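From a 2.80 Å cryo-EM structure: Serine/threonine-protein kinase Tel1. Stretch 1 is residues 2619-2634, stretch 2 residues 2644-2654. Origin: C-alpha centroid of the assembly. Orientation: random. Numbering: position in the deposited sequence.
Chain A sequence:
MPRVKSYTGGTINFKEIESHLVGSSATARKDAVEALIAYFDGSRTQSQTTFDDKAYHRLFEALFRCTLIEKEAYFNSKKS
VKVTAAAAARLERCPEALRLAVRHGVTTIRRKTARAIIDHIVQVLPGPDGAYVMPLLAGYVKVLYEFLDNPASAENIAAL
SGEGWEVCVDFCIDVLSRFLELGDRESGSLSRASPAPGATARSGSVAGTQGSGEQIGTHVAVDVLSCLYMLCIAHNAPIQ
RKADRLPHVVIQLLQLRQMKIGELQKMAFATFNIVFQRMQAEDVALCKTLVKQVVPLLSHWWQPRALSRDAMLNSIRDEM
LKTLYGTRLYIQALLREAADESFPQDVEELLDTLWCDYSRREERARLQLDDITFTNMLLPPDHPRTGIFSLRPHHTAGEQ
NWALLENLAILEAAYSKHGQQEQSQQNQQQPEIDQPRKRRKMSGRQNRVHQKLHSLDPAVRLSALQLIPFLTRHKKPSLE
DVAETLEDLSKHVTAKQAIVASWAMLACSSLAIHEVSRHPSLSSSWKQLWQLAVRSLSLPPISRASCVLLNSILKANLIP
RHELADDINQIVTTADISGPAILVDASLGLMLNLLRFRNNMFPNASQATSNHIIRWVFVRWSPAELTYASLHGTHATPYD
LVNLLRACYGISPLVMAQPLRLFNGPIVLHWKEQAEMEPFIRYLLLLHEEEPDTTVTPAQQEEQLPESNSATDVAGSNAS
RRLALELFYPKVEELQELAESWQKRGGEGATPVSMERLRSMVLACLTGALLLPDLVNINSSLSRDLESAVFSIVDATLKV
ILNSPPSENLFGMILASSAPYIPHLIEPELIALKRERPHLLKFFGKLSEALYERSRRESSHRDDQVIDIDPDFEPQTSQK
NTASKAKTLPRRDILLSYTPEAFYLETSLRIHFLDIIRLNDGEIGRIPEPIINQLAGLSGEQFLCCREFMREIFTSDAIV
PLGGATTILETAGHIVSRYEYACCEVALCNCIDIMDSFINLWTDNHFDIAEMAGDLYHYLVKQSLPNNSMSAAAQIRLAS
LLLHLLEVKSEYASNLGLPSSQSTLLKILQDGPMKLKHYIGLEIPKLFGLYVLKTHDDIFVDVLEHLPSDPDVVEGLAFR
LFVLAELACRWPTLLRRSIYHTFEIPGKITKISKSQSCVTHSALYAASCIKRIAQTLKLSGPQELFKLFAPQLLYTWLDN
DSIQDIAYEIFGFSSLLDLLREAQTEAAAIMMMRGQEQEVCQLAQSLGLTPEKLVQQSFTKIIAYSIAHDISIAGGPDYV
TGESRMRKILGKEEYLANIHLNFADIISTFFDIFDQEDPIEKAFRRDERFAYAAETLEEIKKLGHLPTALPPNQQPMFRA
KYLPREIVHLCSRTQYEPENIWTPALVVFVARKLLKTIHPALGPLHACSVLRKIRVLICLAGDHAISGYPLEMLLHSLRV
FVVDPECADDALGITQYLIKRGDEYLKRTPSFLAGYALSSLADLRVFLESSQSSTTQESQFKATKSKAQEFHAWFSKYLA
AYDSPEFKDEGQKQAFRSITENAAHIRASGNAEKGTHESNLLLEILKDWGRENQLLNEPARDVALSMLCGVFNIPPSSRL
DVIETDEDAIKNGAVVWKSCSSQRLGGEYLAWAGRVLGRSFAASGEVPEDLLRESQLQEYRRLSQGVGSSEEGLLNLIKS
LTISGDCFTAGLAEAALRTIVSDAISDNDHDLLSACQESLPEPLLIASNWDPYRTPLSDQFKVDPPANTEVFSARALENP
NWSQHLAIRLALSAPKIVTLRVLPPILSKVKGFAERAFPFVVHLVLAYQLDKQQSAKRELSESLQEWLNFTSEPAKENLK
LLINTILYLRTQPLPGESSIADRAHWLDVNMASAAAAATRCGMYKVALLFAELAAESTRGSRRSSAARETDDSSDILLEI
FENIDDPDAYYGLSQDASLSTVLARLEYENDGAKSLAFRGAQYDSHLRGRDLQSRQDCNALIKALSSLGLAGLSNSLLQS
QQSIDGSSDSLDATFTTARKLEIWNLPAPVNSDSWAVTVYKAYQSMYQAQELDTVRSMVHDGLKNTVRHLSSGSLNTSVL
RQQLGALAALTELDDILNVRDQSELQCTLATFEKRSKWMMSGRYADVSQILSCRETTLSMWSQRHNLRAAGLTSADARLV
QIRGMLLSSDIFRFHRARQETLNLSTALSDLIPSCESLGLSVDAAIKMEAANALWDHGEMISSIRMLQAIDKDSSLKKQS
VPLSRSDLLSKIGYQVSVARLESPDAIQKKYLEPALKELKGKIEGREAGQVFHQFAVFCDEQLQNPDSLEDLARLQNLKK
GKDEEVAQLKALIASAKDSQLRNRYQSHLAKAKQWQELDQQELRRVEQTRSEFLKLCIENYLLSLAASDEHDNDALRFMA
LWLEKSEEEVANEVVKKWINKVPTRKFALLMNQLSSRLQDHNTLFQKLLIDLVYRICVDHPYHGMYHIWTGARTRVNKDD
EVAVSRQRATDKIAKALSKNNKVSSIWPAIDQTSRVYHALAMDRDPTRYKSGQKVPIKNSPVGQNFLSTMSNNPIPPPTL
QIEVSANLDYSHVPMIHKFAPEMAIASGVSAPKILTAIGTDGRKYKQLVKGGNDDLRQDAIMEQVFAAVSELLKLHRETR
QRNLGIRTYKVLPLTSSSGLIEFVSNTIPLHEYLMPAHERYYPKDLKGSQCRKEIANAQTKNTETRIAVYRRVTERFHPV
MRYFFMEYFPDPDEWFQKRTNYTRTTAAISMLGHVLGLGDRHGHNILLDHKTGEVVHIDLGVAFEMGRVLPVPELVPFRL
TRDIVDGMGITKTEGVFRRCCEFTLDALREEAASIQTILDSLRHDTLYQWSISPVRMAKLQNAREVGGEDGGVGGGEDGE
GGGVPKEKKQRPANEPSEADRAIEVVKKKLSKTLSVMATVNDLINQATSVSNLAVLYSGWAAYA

Stretch 1, residues 2619-2634: DAIMEQVFAAVSELLK
Stretch 2, residues 2644-2654: LGIRTYKVLPL

No hydrogen bond or salt bridge links the two stretches, although Glu-2623 is buried and has the largest area covered by the other stretch, 89 Å². The closest approaches of its carboxylate are to carbon: OE1 is 3.1 Å from Tyr-2649 CE2, at the ring edge and near the ring plane, and OE2 is 3.3 Å from Thr-2648 CG2. Aromatic C–H edges carry slight positive charge, so the first approach is electrostatically reasonable. Glu-2623 reaches it with chi1 178° (t), chi2 63° (p) and chi3 39°; Tyr-2649 has chi1 70° (p) and chi2 129°, and its OH is hydrogen-bonded elsewhere in the structure.

Stretch 1 continues a helix that begins earlier in the chain, with phi/psi near -65/-40 and i to i+4 hydrogen bonds such as Glu-2623 N to Asp-2619 O (2.9 Å) and Ala-2627 N to Glu-2623 O (3.0 Å). Stretch 2 is extended, from Gly-2645 at -176/-177 through Tyr-2649 at -137/-175, and becomes a strand at Val-2651. The chains run antiparallel: CA–CA distances are 5.2 Å for Ser-2630 and Gly-2645, 6.8 Å for Ala-2627 and Thr-2648, and 5.3 Å for Ala-2620 and Val-2651. Together they bury 562 Å², both sides summed.

At the strand end, the small methyl of Ala-2620 points toward stretch 2 and permits close backbone approach. Its CB lies 4.1 Å from Val-2651 CB and 4.2 Å from Pro-2653 CG, an apolar cluster in which Val-2651 points toward the helix and adopts chi1 -165° (t). Its neighbours Lys-2650 and Leu-2652 point away, consistent with extended alternation. One helical turn before Ser-2630, Ala-2627 CB packs 4.0 Å from Thr-2648 CG2; Thr-2648 has chi1 52° (p).

Ile-2646 fills the next section. Its CA-to-CB bond points sideways, but chi1 75° (p) and chi2 159° (t) bring the end of the side chain nearer the helix. CD1 is 3.7 Å from Phe-2626 CB and lies obliquely to that ring (chi1 -87°, m; chi2 84°). Ile-2646 CG1 is 3.1 Å from Ser-2630 OG, a tight polar-to-apolar contact. The buried serine hydroxyl is nevertheless satisfied within its own helix: with chi1 -57° (m), OG donates to Phe-2626 O at 3.0 Å.

At the far end, Leu-2633 (chi1 -77°, m; chi2 -170°, t) places CD1 3.7 Å from Leu-2644 O and 4.4 Å from Gly-2645 CA, closing the contact against backbone atoms.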

# COMPACT_ATOMS: atom_id res chain seq x y z
N ASP A 2619 7.27 37.51 -15.90
CA ASP A 2619 7.40 36.40 -16.83
C ASP A 2619 8.72 35.67 -16.65
O ASP A 2619 8.77 34.44 -16.74
CB ASP A 2619 7.27 36.90 -18.26
CG ASP A 2619 5.86 37.35 -18.60
OD1 ASP A 2619 5.04 37.48 -17.67
OD2 ASP A 2619 5.57 37.55 -19.79
N ALA A 2620 9.81 36.41 -16.39
CA ALA A 2620 11.11 35.78 -16.24
C ALA A 2620 11.20 34.98 -14.95
O ALA A 2620 11.72 33.85 -14.93
CB ALA A 2620 12.20 36.83 -16.29
N ILE A 2621 10.70 35.54 -13.85
CA ILE A 2621 10.66 34.82 -12.59
C ILE A 2621 9.84 33.55 -12.72
O ILE A 2621 10.25 32.48 -12.25
CB ILE A 2621 10.10 35.73 -11.48
CG1 ILE A 2621 11.09 36.84 -11.14
CG2 ILE A 2621 9.82 34.94 -10.26
CD1 ILE A 2621 12.29 36.34 -10.44
N MET A 2622 8.68 33.63 -13.36
CA MET A 2622 7.85 32.44 -13.45
C MET A 2622 8.43 31.41 -14.41
O MET A 2622 8.28 30.21 -14.19
CB MET A 2622 6.43 32.81 -13.83
CG MET A 2622 5.67 33.46 -12.71
SD MET A 2622 6.07 32.74 -11.10
CE MET A 2622 5.31 31.14 -11.23
N GLU A 2623 9.09 31.85 -15.48
CA GLU A 2623 9.78 30.90 -16.34
C GLU A 2623 10.86 30.16 -15.57
O GLU A 2623 11.03 28.94 -15.73
CB GLU A 2623 10.37 31.63 -17.54
CG GLU A 2623 11.15 30.76 -18.49
CD GLU A 2623 10.31 29.68 -19.13
OE1 GLU A 2623 9.15 29.97 -19.47
OE2 GLU A 2623 10.79 28.55 -19.28
N GLN A 2624 11.57 30.86 -14.68
CA GLN A 2624 12.59 30.20 -13.87
C GLN A 2624 11.97 29.20 -12.89
O GLN A 2624 12.51 28.10 -12.70
CB GLN A 2624 13.39 31.25 -13.12
CG GLN A 2624 14.44 30.69 -12.22
CD GLN A 2624 14.84 31.68 -11.15
OE1 GLN A 2624 15.84 31.50 -10.47
NE2 GLN A 2624 14.05 32.72 -11.00
N VAL A 2625 10.85 29.56 -12.27
CA VAL A 2625 10.18 28.65 -11.34
C VAL A 2625 9.71 27.39 -12.04
O VAL A 2625 9.88 26.27 -11.55
CB VAL A 2625 9.03 29.38 -10.64
CG1 VAL A 2625 8.06 28.40 -10.05
CG2 VAL A 2625 9.56 30.29 -9.56
N PHE A 2626 9.09 27.56 -13.21
CA PHE A 2626 8.61 26.41 -13.97
C PHE A 2626 9.76 25.52 -14.42
O PHE A 2626 9.64 24.29 -14.40
CB PHE A 2626 7.80 26.89 -15.17
CG PHE A 2626 6.35 27.11 -14.87
CD1 PHE A 2626 5.92 28.29 -14.32
CD2 PHE A 2626 5.42 26.13 -15.14
CE1 PHE A 2626 4.59 28.50 -14.05
CE2 PHE A 2626 4.09 26.33 -14.87
CZ PHE A 2626 3.68 27.52 -14.32
N ALA A 2627 10.88 26.12 -14.82
CA ALA A 2627 12.03 25.30 -15.21
C ALA A 2627 12.57 24.51 -14.03
O ALA A 2627 12.97 23.35 -14.18
CB ALA A 2627 13.11 26.19 -15.81
N ALA A 2628 12.57 25.10 -12.83
CA ALA A 2628 13.06 24.38 -11.66
C ALA A 2628 12.16 23.20 -11.30
O ALA A 2628 12.65 22.11 -10.99
CB ALA A 2628 13.19 25.33 -10.48
N VAL A 2629 10.84 23.39 -11.35
CA VAL A 2629 9.95 22.27 -11.04
C VAL A 2629 10.06 21.18 -12.10
O VAL A 2629 10.06 19.98 -11.79
CB VAL A 2629 8.51 22.77 -10.87
CG1 VAL A 2629 7.60 21.64 -10.52
CG2 VAL A 2629 8.45 23.82 -9.80
N SER A 2630 10.17 21.56 -13.37
CA SER A 2630 10.36 20.54 -14.40
C SER A 2630 11.67 19.80 -14.23
O SER A 2630 11.76 18.62 -14.59
CB SER A 2630 10.28 21.18 -15.78
OG SER A 2630 9.04 21.83 -15.93
N GLU A 2631 12.70 20.46 -13.70
CA GLU A 2631 13.92 19.73 -13.37
C GLU A 2631 13.69 18.75 -12.24
O GLU A 2631 14.32 17.69 -12.20
CB GLU A 2631 15.03 20.70 -13.01
CG GLU A 2631 15.69 21.37 -14.18
CD GLU A 2631 16.58 20.43 -14.96
OE1 GLU A 2631 16.90 19.35 -14.43
OE2 GLU A 2631 16.96 20.77 -16.10
N LEU A 2632 12.82 19.10 -11.29
CA LEU A 2632 12.45 18.14 -10.26
C LEU A 2632 11.83 16.89 -10.86
O LEU A 2632 12.00 15.79 -10.33
CB LEU A 2632 11.46 18.74 -9.27
CG LEU A 2632 11.93 19.84 -8.34
CD1 LEU A 2632 10.78 20.23 -7.46
CD2 LEU A 2632 13.08 19.33 -7.53
N LEU A 2633 11.08 17.05 -11.95
CA LEU A 2633 10.42 15.89 -12.54
C LEU A 2633 11.38 14.80 -13.02
O LEU A 2633 10.95 13.66 -13.21
CB LEU A 2633 9.54 16.30 -13.72
CG LEU A 2633 8.20 16.95 -13.43
CD1 LEU A 2633 7.42 17.04 -14.71
CD2 LEU A 2633 7.45 16.17 -12.39
N LYS A 2634 12.66 15.11 -13.23
CA LYS A 2634 13.60 14.15 -13.78
C LYS A 2634 14.12 13.14 -12.77
O LYS A 2634 14.92 12.29 -13.14
CB LYS A 2634 14.81 14.86 -14.39
CG LYS A 2634 14.52 15.70 -15.59
CD LYS A 2634 15.81 16.11 -16.24
CE LYS A 2634 15.58 17.05 -17.39
NZ LYS A 2634 15.23 18.42 -16.94
N LEU A 2644 8.83 13.44 -19.38
CA LEU A 2644 7.83 14.44 -19.05
C LEU A 2644 8.51 15.68 -18.51
O LEU A 2644 9.29 15.61 -17.56
CB LEU A 2644 6.83 13.89 -18.04
CG LEU A 2644 5.83 12.87 -18.56
CD1 LEU A 2644 5.06 12.27 -17.43
CD2 LEU A 2644 4.89 13.52 -19.51
N GLY A 2645 8.23 16.81 -19.14
CA GLY A 2645 8.82 18.07 -18.76
C GLY A 2645 8.22 19.15 -19.62
O GLY A 2645 7.33 18.90 -20.43
N ILE A 2646 8.71 20.37 -19.44
CA ILE A 2646 8.21 21.49 -20.20
C ILE A 2646 9.32 22.04 -21.07
O ILE A 2646 10.51 21.83 -20.82
CB ILE A 2646 7.61 22.60 -19.32
CG1 ILE A 2646 8.71 23.39 -18.63
CG2 ILE A 2646 6.67 22.01 -18.30
CD1 ILE A 2646 8.26 24.73 -18.18
N ARG A 2647 8.92 22.73 -22.13
CA ARG A 2647 9.84 23.43 -23.00
C ARG A 2647 10.02 24.85 -22.49
O ARG A 2647 9.05 25.53 -22.17
CB ARG A 2647 9.30 23.45 -24.43
CG ARG A 2647 9.36 22.12 -25.14
CD ARG A 2647 10.71 21.92 -25.79
NE ARG A 2647 11.05 23.06 -26.62
CZ ARG A 2647 10.72 23.18 -27.90
NH1 ARG A 2647 11.07 24.26 -28.57
NH2 ARG A 2647 10.04 22.22 -28.50
N THR A 2648 11.26 25.29 -22.42
CA THR A 2648 11.59 26.60 -21.88
C THR A 2648 11.93 27.58 -22.99
O THR A 2648 12.24 27.19 -24.12
CB THR A 2648 12.76 26.49 -20.90
OG1 THR A 2648 13.84 25.79 -21.53
CG2 THR A 2648 12.36 25.72 -19.67
N TYR A 2649 11.86 28.86 -22.66
CA TYR A 2649 12.39 29.91 -23.51
C TYR A 2649 13.10 30.89 -22.60
O TYR A 2649 13.26 30.65 -21.40
CB TYR A 2649 11.30 30.53 -24.39
CG TYR A 2649 10.27 31.39 -23.70
CD1 TYR A 2649 9.98 32.65 -24.18
CD2 TYR A 2649 9.54 30.93 -22.63
CE1 TYR A 2649 9.05 33.44 -23.59
CE2 TYR A 2649 8.60 31.72 -22.03
CZ TYR A 2649 8.36 32.97 -22.51
OH TYR A 2649 7.42 33.77 -21.93
N LYS A 2650 13.58 31.99 -23.16
CA LYS A 2650 14.42 32.92 -22.42
C LYS A 2650 13.81 34.31 -22.47
O LYS A 2650 13.63 34.87 -23.55
CB LYS A 2650 15.83 32.94 -22.97
CG LYS A 2650 16.70 33.97 -22.33
CD LYS A 2650 17.96 33.37 -21.81
CE LYS A 2650 18.90 34.44 -21.36
NZ LYS A 2650 20.30 33.94 -21.36
N VAL A 2651 13.51 34.86 -21.30
CA VAL A 2651 13.08 36.24 -21.17
C VAL A 2651 14.21 37.02 -20.53
O VAL A 2651 14.81 36.56 -19.55
CB VAL A 2651 11.79 36.36 -20.33
CG1 VAL A 2651 11.17 37.71 -20.51
CG2 VAL A 2651 10.82 35.28 -20.70
N LEU A 2652 14.50 38.19 -21.07
CA LEU A 2652 15.58 39.03 -20.56
C LEU A 2652 15.04 40.44 -20.39
O LEU A 2652 14.93 41.18 -21.38
CB LEU A 2652 16.77 39.02 -21.51
CG LEU A 2652 17.97 39.86 -21.13
CD1 LEU A 2652 18.63 39.27 -19.93
CD2 LEU A 2652 18.92 39.88 -22.28
N PRO A 2653 14.68 40.85 -19.18
CA PRO A 2653 14.21 42.22 -18.96
C PRO A 2653 15.39 43.18 -18.97
O PRO A 2653 16.37 42.98 -18.24
CB PRO A 2653 13.55 42.16 -17.59
CG PRO A 2653 13.43 40.72 -17.27
CD PRO A 2653 14.54 40.04 -17.96
N LEU A 2654 15.31 44.22 -19.79
CA LEU A 2654 16.38 45.20 -19.85
C LEU A 2654 16.12 46.33 -18.87
O LEU A 2654 16.96 46.64 -18.02
CB LEU A 2654 16.52 45.75 -21.28
CG LEU A 2654 17.18 44.82 -22.29
CD1 LEU A 2654 17.13 45.44 -23.65
CD2 LEU A 2654 18.60 44.56 -21.89